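Local structure of serine protease pet (Escherichia coli, 4OM9) at residues V349-Y355 with L369-Q375; Q375-T381 with T393-V399. The protein acts as a secreted autotransporter enterotoxin, a serine protease that probably cleaves alpha-fodrin of host cells. The contacts are given in a common frame with arbitrary orientation. Numbering follows the deposited sequence.

Both contacts pair successive coils of a parallel beta-helix, and they follow one another along the chain, sharing Gln375. Contact 1 joins strands 348-352 and 368-371; contact 2 joins strands 379-381 and 397-399, which belong to a different sheet of the same helix. Their centres lie about 11 Å apart, and they touch where Val371 CG1 meets Thr393 CG2 at 3.6 Å and Val371 CG2 meets Phe394 CE2 at 3.9 Å. Both have a backbone ladder. Contact 1, partly buried, adds a cluster of amide side-chain bonds at a corner of the coil; contact 2, the more buried, with 10 of 14 residues buried against 7, adds a sandwiched phenylalanine and a cation-pi pair.

Contact 1 of 2, residues V349-Y355 with L369-Q375; sequences VDWNIKY and LNVIQAQ
Two successive coils of a parallel beta-helix, the fold of autotransporter passenger domains, stack here. Strands 349-352 and 369-371 run parallel, their axes 4.6 Å apart at closest and 31° from alignment. Bridges pair Val349 with Leu369, Asp350 with Asn370 and Trp351 with Val371, and the ladder runs Asn370 N to Val349 O (2.9 Å), Trp351 N to Asn370 O (2.8 Å) and Ile372 N to Trp351 O (3.2 Å). Asp350 and Asn370 share one face, where Asn370 ND2 donates to Asp350 OD1 (2.9 Å) while OD2 forms a salt bridge with Lys323. On the other, with Val349, Leu369 and Val371, Trp351 (chi1 t) sets CB 3.6 Å from Leu369 CD1 and CD1 4.0 Å from Val371 CG1. Between strand 349-352 and the short strand 354-355 the register slips by one residue, from Asn352-Ile372 to Lys354-Gln375. Gln373 (chi1 p) bridges this corner: NE2 makes a very short bond to Asn352 OD1 (2.4 Å), and OE1 accepts from Lys354 NZ (3.0 Å). Buried Gln375 (all three chi near -70°) serves the turn: Gln375 NE2 donates to Ile353 O (2.8 Å) and Gln373 O (3.0 Å), and OE1 accepts from Trp351 NE1 (2.9 Å) and Tyr355 N (2.7 Å).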
loop_
_atom_site.group_PDB
_atom_site.type_symbol
_atom_site.label_atom_id
_atom_site.label_comp_id
_atom_site.label_asym_id
_atom_site.label_seq_id
_atom_site.Cartn_x
_atom_site.Cartn_y
_atom_site.Cartn_z
ATOM N N VAL A 349 -0.395 -33.277 -14.117
ATOM C CA VAL A 349 0.596 -34.063 -14.827
ATOM C C VAL A 349 1.828 -34.362 -13.959
ATOM O O VAL A 349 2.642 -33.472 -13.699
ATOM C CB VAL A 349 1.061 -33.347 -16.101
ATOM C CG1 VAL A 349 2.065 -34.204 -16.818
ATOM C CG2 VAL A 349 -0.130 -33.037 -17.004
ATOM N N ASP A 350 1.974 -35.614 -13.529
ATOM C CA ASP A 350 3.173 -36.004 -12.790
ATOM C C ASP A 350 4.338 -36.095 -13.760
ATOM O O ASP A 350 4.376 -36.931 -14.666
ATOM C CB ASP A 350 2.970 -37.314 -12.033
ATOM C CG ASP A 350 2.050 -37.148 -10.846
ATOM O OD1 ASP A 350 1.831 -35.998 -10.407
ATOM O OD2 ASP A 350 1.535 -38.155 -10.347
ATOM N N TRP A 351 5.278 -35.186 -13.580
ATOM C CA TRP A 351 6.329 -35.005 -14.549
ATOM C C TRP A 351 7.554 -35.720 -14.015
ATOM O O TRP A 351 8.313 -35.159 -13.227
ATOM C CB TRP A 351 6.575 -33.507 -14.801
ATOM C CG TRP A 351 7.643 -33.221 -15.807
ATOM C CD1 TRP A 351 8.938 -32.860 -15.544
ATOM C CD2 TRP A 351 7.521 -33.284 -17.245
ATOM N NE1 TRP A 351 9.626 -32.695 -16.730
ATOM C CE2 TRP A 351 8.790 -32.948 -17.774
ATOM C CE3 TRP A 351 6.481 -33.603 -18.118
ATOM C CZ2 TRP A 351 9.027 -32.919 -19.158
ATOM C CZ3 TRP A 351 6.725 -33.572 -19.489
ATOM C CH2 TRP A 351 7.988 -33.229 -19.994
ATOM N N ASN A 352 7.731 -36.974 -14.423
ATOM C CA ASN A 352 8.856 -37.763 -13.920
ATOM C C ASN A 352 9.852 -38.096 -15.014
ATOM O O ASN A 352 10.286 -39.213 -15.142
ATOM C CB ASN A 352 8.383 -39.055 -13.240
ATOM C CG ASN A 352 9.482 -39.694 -12.387
ATOM O OD1 ASN A 352 10.554 -39.120 -12.223
ATOM N ND2 ASN A 352 9.226 -40.886 -11.864
ATOM N N ILE A 353 10.199 -37.088 -15.800
ATOM C CA ILE A 353 11.353 -37.147 -16.690
ATOM C C ILE A 353 11.990 -35.783 -16.532
ATOM O O ILE A 353 11.465 -34.935 -15.806
ATOM C CB ILE A 353 10.982 -37.367 -18.190
ATOM C CG1 ILE A 353 10.100 -36.195 -18.667
ATOM C CG2 ILE A 353 10.286 -38.676 -18.396
ATOM C CD1 ILE A 353 9.673 -36.250 -20.148
ATOM N N LYS A 354 13.089 -35.569 -17.246
ATOM C CA LYS A 354 13.687 -34.250 -17.349
ATOM C C LYS A 354 13.219 -33.526 -18.600
ATOM O O LYS A 354 13.110 -34.125 -19.678
ATOM C CB LYS A 354 15.214 -34.359 -17.354
ATOM C CG LYS A 354 15.809 -34.841 -16.043
ATOM C CD LYS A 354 17.303 -34.621 -16.055
ATOM C CE LYS A 354 17.964 -35.104 -14.764
ATOM N NZ LYS A 354 17.066 -35.955 -13.921
ATOM N N TYR A 355 12.915 -32.239 -18.463
ATOM C CA TYR A 355 12.815 -31.403 -19.647
ATOM C C TYR A 355 14.266 -31.215 -20.083
ATOM O O TYR A 355 15.167 -31.159 -19.238
ATOM C CB TYR A 355 12.094 -30.052 -19.387
ATOM C CG TYR A 355 11.780 -29.358 -20.692
ATOM C CD1 TYR A 355 10.649 -29.693 -21.420
ATOM C CD2 TYR A 355 12.659 -28.431 -21.225
ATOM C CE1 TYR A 355 10.391 -29.102 -22.648
ATOM C CE2 TYR A 355 12.424 -27.837 -22.428
ATOM C CZ TYR A 355 11.286 -28.170 -23.146
ATOM O OH TYR A 355 11.067 -27.562 -24.358
ATOM N N LEU A 369 1.528 -28.959 -13.151
ATOM C CA LEU A 369 2.715 -29.745 -13.436
ATOM C C LEU A 369 3.369 -30.135 -12.098
ATOM O O LEU A 369 3.808 -29.274 -11.340
ATOM C CB LEU A 369 3.695 -28.963 -14.312
ATOM C CG LEU A 369 4.837 -29.807 -14.884
ATOM C CD1 LEU A 369 4.288 -30.899 -15.773
ATOM C CD2 LEU A 369 5.833 -28.977 -15.657
ATOM N N ASN A 370 3.391 -31.430 -11.802
ATOM C CA ASN A 370 3.960 -31.936 -10.559
ATOM C C ASN A 370 5.335 -32.532 -10.810
ATOM O O ASN A 370 5.450 -33.650 -11.281
ATOM C CB ASN A 370 3.048 -32.982 -9.926
ATOM C CG ASN A 370 3.568 -33.470 -8.583
ATOM O OD1 ASN A 370 4.365 -32.785 -7.925
ATOM N ND2 ASN A 370 3.123 -34.662 -8.169
ATOM N N VAL A 371 6.377 -31.768 -10.503
ATOM C CA VAL A 371 7.717 -32.136 -10.908
ATOM C C VAL A 371 8.357 -32.993 -9.830
ATOM O O VAL A 371 8.744 -32.488 -8.787
ATOM C CB VAL A 371 8.575 -30.906 -11.194
ATOM C CG1 VAL A 371 9.806 -31.299 -11.974
ATOM C CG2 VAL A 371 7.754 -29.848 -11.992
ATOM N N ILE A 372 8.459 -34.293 -10.120
ATOM C CA ILE A 372 8.930 -35.315 -9.174
ATOM C C ILE A 372 10.457 -35.412 -9.079
ATOM O O ILE A 372 10.993 -35.822 -8.046
ATOM C CB ILE A 372 8.375 -36.711 -9.552
ATOM C CG1 ILE A 372 6.865 -36.638 -9.806
ATOM C CG2 ILE A 372 8.703 -37.754 -8.474
ATOM C CD1 ILE A 372 6.079 -36.029 -8.652
ATOM N N GLN A 373 11.158 -35.034 -10.143
ATOM C CA GLN A 373 12.620 -35.101 -10.142
ATOM C C GLN A 373 13.287 -33.776 -10.553
ATOM O O GLN A 373 12.689 -32.953 -11.217
ATOM C CB GLN A 373 13.110 -36.240 -11.049
ATOM C CG GLN A 373 12.636 -36.239 -12.520
ATOM C CD GLN A 373 13.275 -37.401 -13.343
ATOM O OE1 GLN A 373 14.387 -37.273 -13.842
ATOM N NE2 GLN A 373 12.578 -38.526 -13.442
ATOM N N ALA A 374 14.537 -33.580 -10.142
ATOM C CA ALA A 374 15.271 -32.382 -10.539
ATOM C C ALA A 374 15.414 -32.370 -12.058
ATOM O O ALA A 374 15.541 -33.428 -12.690
ATOM C CB ALA A 374 16.647 -32.317 -9.858
ATOM N N GLN A 375 15.443 -31.168 -12.622
ATOM C CA GLN A 375 15.328 -30.984 -14.063
ATOM C C GLN A 375 16.629 -30.551 -14.709
ATOM O O GLN A 375 16.821 -30.769 -15.907
ATOM C CB GLN A 375 14.246 -29.954 -14.364
ATOM C CG GLN A 375 12.863 -30.412 -13.958
ATOM C CD GLN A 375 12.373 -31.562 -14.815
ATOM O OE1 GLN A 375 12.065 -31.392 -16.009
ATOM N NE2 GLN A 375 12.297 -32.741 -14.215
HETATM O O HOH W 1 17.771 -31.565 -18.411
#

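Contact 2 of 2, residues Q375-T381 with T393-V399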
loop_
_atom_site.group_PDB
_atom_site.type_symbol
_atom_site.label_atom_id
_atom_site.label_comp_id
_atom_site.label_asym_id
_atom_site.label_seq_id
_atom_site.Cartn_x
_atom_site.Cartn_y
_atom_site.Cartn_z
ATOM N N GLN A 375 15.443 -31.168 -12.622
ATOM C CA GLN A 375 15.328 -30.984 -14.063
ATOM C C GLN A 375 16.629 -30.551 -14.709
ATOM O O GLN A 375 16.821 -30.769 -15.907
ATOM C CB GLN A 375 14.246 -29.954 -14.364
ATOM C CG GLN A 375 12.863 -30.412 -13.958
ATOM C CD GLN A 375 12.373 -31.562 -14.815
ATOM O OE1 GLN A 375 12.065 -31.392 -16.009
ATOM N NE2 GLN A 375 12.297 -32.741 -14.215
ATOM N N ASN A 376 17.528 -29.967 -13.917
ATOM C CA ASN A 376 18.746 -29.370 -14.467
ATOM C C ASN A 376 18.428 -28.477 -15.689
ATOM O O ASN A 376 19.133 -28.483 -16.693
ATOM C CB ASN A 376 19.753 -30.474 -14.832
ATOM C CG ASN A 376 21.109 -29.925 -15.262
ATOM O OD1 ASN A 376 21.486 -28.803 -14.911
ATOM N ND2 ASN A 376 21.837 -30.713 -16.053
ATOM N N THR A 377 17.353 -27.702 -15.594
ATOM C CA THR A 377 17.043 -26.725 -16.636
ATOM C C THR A 377 16.206 -25.617 -16.040
ATOM O O THR A 377 15.909 -25.648 -14.849
ATOM C CB THR A 377 16.280 -27.358 -17.860
ATOM O OG1 THR A 377 16.428 -26.525 -19.022
ATOM C CG2 THR A 377 14.803 -27.528 -17.540
ATOM N N ASN A 378 15.823 -24.649 -16.878
ATOM C CA ASN A 378 15.050 -23.495 -16.431
ATOM C C ASN A 378 13.572 -23.655 -16.713
ATOM O O ASN A 378 13.175 -24.313 -17.670
ATOM C CB ASN A 378 15.576 -22.208 -17.075
ATOM C CG ASN A 378 17.026 -21.923 -16.693
ATOM O OD1 ASN A 378 17.534 -22.449 -15.690
ATOM N ND2 ASN A 378 17.701 -21.095 -17.489
ATOM N N LEU A 379 12.766 -23.087 -15.832
ATOM C CA LEU A 379 11.336 -23.089 -15.995
ATOM C C LEU A 379 10.848 -21.676 -16.341
ATOM O O LEU A 379 11.323 -20.691 -15.775
ATOM C CB LEU A 379 10.658 -23.590 -14.719
ATOM C CG LEU A 379 9.139 -23.393 -14.733
ATOM C CD1 LEU A 379 8.496 -24.354 -15.714
ATOM C CD2 LEU A 379 8.514 -23.532 -13.359
ATOM N N LYS A 380 9.922 -21.585 -17.286
ATOM C CA LYS A 380 9.167 -20.356 -17.514
ATOM C C LYS A 380 7.686 -20.671 -17.411
ATOM O O LYS A 380 7.154 -21.385 -18.251
ATOM C CB LYS A 380 9.501 -19.746 -18.869
ATOM C CG LYS A 380 10.910 -19.194 -18.932
ATOM C CD LYS A 380 11.113 -18.264 -20.101
ATOM C CE LYS A 380 12.498 -17.636 -20.041
ATOM N NZ LYS A 380 12.707 -16.508 -21.010
ATOM N N THR A 381 7.021 -20.167 -16.373
ATOM C CA THR A 381 5.621 -20.499 -16.162
ATOM C C THR A 381 4.731 -19.242 -16.061
ATOM O O THR A 381 5.147 -18.208 -15.528
ATOM C CB THR A 381 5.443 -21.392 -14.902
ATOM O OG1 THR A 381 4.055 -21.676 -14.711
ATOM C CG2 THR A 381 5.999 -20.733 -13.641
ATOM N N THR A 393 14.694 -28.329 -7.826
ATOM C CA THR A 393 13.872 -28.871 -8.892
ATOM C C THR A 393 14.222 -28.274 -10.263
ATOM O O THR A 393 14.483 -29.011 -11.212
ATOM C CB THR A 393 12.394 -28.664 -8.577
ATOM O OG1 THR A 393 12.079 -29.401 -7.383
ATOM C CG2 THR A 393 11.542 -29.153 -9.729
ATOM N N PHE A 394 14.280 -26.954 -10.351
ATOM C CA PHE A 394 14.794 -26.303 -11.546
ATOM C C PHE A 394 16.043 -25.551 -11.177
ATOM O O PHE A 394 16.282 -25.300 -10.009
ATOM C CB PHE A 394 13.746 -25.372 -12.159
ATOM C CG PHE A 394 12.589 -26.105 -12.767
ATOM C CD1 PHE A 394 12.658 -26.564 -14.076
ATOM C CD2 PHE A 394 11.451 -26.362 -12.032
ATOM C CE1 PHE A 394 11.597 -27.252 -14.658
ATOM C CE2 PHE A 394 10.391 -27.051 -12.593
ATOM C CZ PHE A 394 10.466 -27.502 -13.915
ATOM N N ASN A 395 16.863 -25.217 -12.158
ATOM C CA ASN A 395 18.024 -24.407 -11.867
ATOM C C ASN A 395 17.575 -22.942 -11.579
ATOM O O ASN A 395 17.940 -22.364 -10.552
ATOM C CB ASN A 395 19.027 -24.506 -13.016
ATOM C CG ASN A 395 19.606 -25.935 -13.166
ATOM O OD1 ASN A 395 19.655 -26.705 -12.202
ATOM N ND2 ASN A 395 20.033 -26.281 -14.375
ATOM N N ASN A 396 16.748 -22.394 -12.470
ATOM C CA ASN A 396 16.145 -21.068 -12.336
ATOM C C ASN A 396 14.684 -21.099 -12.739
ATOM O O ASN A 396 14.337 -21.757 -13.720
ATOM C CB ASN A 396 16.867 -20.042 -13.207
ATOM C CG ASN A 396 18.301 -19.851 -12.799
ATOM O OD1 ASN A 396 18.582 -19.195 -11.802
ATOM N ND2 ASN A 396 19.225 -20.432 -13.565
ATOM N N ILE A 397 13.837 -20.369 -12.008
ATOM C CA ILE A 397 12.427 -20.257 -12.346
ATOM C C ILE A 397 12.013 -18.816 -12.692
ATOM O O ILE A 397 12.370 -17.864 -11.977
ATOM C CB ILE A 397 11.561 -20.776 -11.200
ATOM C CG1 ILE A 397 11.874 -22.245 -10.944
ATOM C CG2 ILE A 397 10.074 -20.572 -11.507
ATOM C CD1 ILE A 397 11.301 -22.791 -9.670
ATOM N N TYR A 398 11.259 -18.666 -13.786
ATOM C CA TYR A 398 10.735 -17.374 -14.233
ATOM C C TYR A 398 9.222 -17.426 -14.188
ATOM O O TYR A 398 8.600 -18.282 -14.813
ATOM C CB TYR A 398 11.263 -17.054 -15.623
ATOM C CG TYR A 398 10.613 -15.962 -16.476
ATOM C CD1 TYR A 398 9.563 -16.267 -17.335
ATOM C CD2 TYR A 398 11.147 -14.661 -16.523
ATOM C CE1 TYR A 398 9.021 -15.307 -18.176
ATOM C CE2 TYR A 398 10.597 -13.676 -17.349
ATOM C CZ TYR A 398 9.532 -14.016 -18.180
ATOM O OH TYR A 398 8.971 -13.107 -19.036
ATOM N N VAL A 399 8.644 -16.541 -13.380
ATOM C CA VAL A 399 7.208 -16.493 -13.166
ATOM C C VAL A 399 6.663 -15.230 -13.814
ATOM O O VAL A 399 7.075 -14.117 -13.460
ATOM C CB VAL A 399 6.876 -16.519 -11.681
ATOM C CG1 VAL A 399 5.378 -16.688 -11.449
ATOM C CG2 VAL A 399 7.671 -17.640 -11.008
HETATM O O HOH W 2 19.408 -24.249 -16.982
#
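The ring of Phe394 is sandwiched between two side chains of the preceding coil: Gln375 CG lies over one face, 3.9 Å from the centroid, and Leu379 CB over the opposite face, at 3.6 Å and 10° off the ring normal, both CH-pi contacts. Before the strands begin, Gln375 N donates to Thr393 O (2.7 Å), Asn395 N to Thr377 O (2.9 Å) and Asn395 ND2 to Asn376 OD1 (3.0 Å), so the coils are aligned at the corner. Strands 379-381 and 397-399 run parallel, 13° apart in direction, axes 4.7 Å apart. Their ladder comprises Leu379 N to Asn396 O (2.9 Å), Tyr398 N to Leu379 O (2.8 Å) and Thr381 N to Tyr398 O (2.9 Å). Leu379, Thr381, Ile397 and Val399 share one face, where Leu379 CD2 lies 3.8 Å from Ile397 CG2; Leu379 and Thr381 touch Val386, and Ile397 touches Leu388, of strand 385-388. Lys380 and Tyr398 occupy the other face, with Lys380 NZ 4.8 Å from the Tyr398 ring centroid and 7° off its normal, a cation-pi pair. Lys380 NZ also hydrogen-bonds Ala632 O and Thr88 OG1, and Tyr398 OH binds Glu113 OE2 and Ser87 N. The two faces thus divide the chemistry: a mainly apolar one within the beta-helix, and a polar, aromatic one tying this sheet to the N-terminal protease region and, through Ala632, to a later part of the chain.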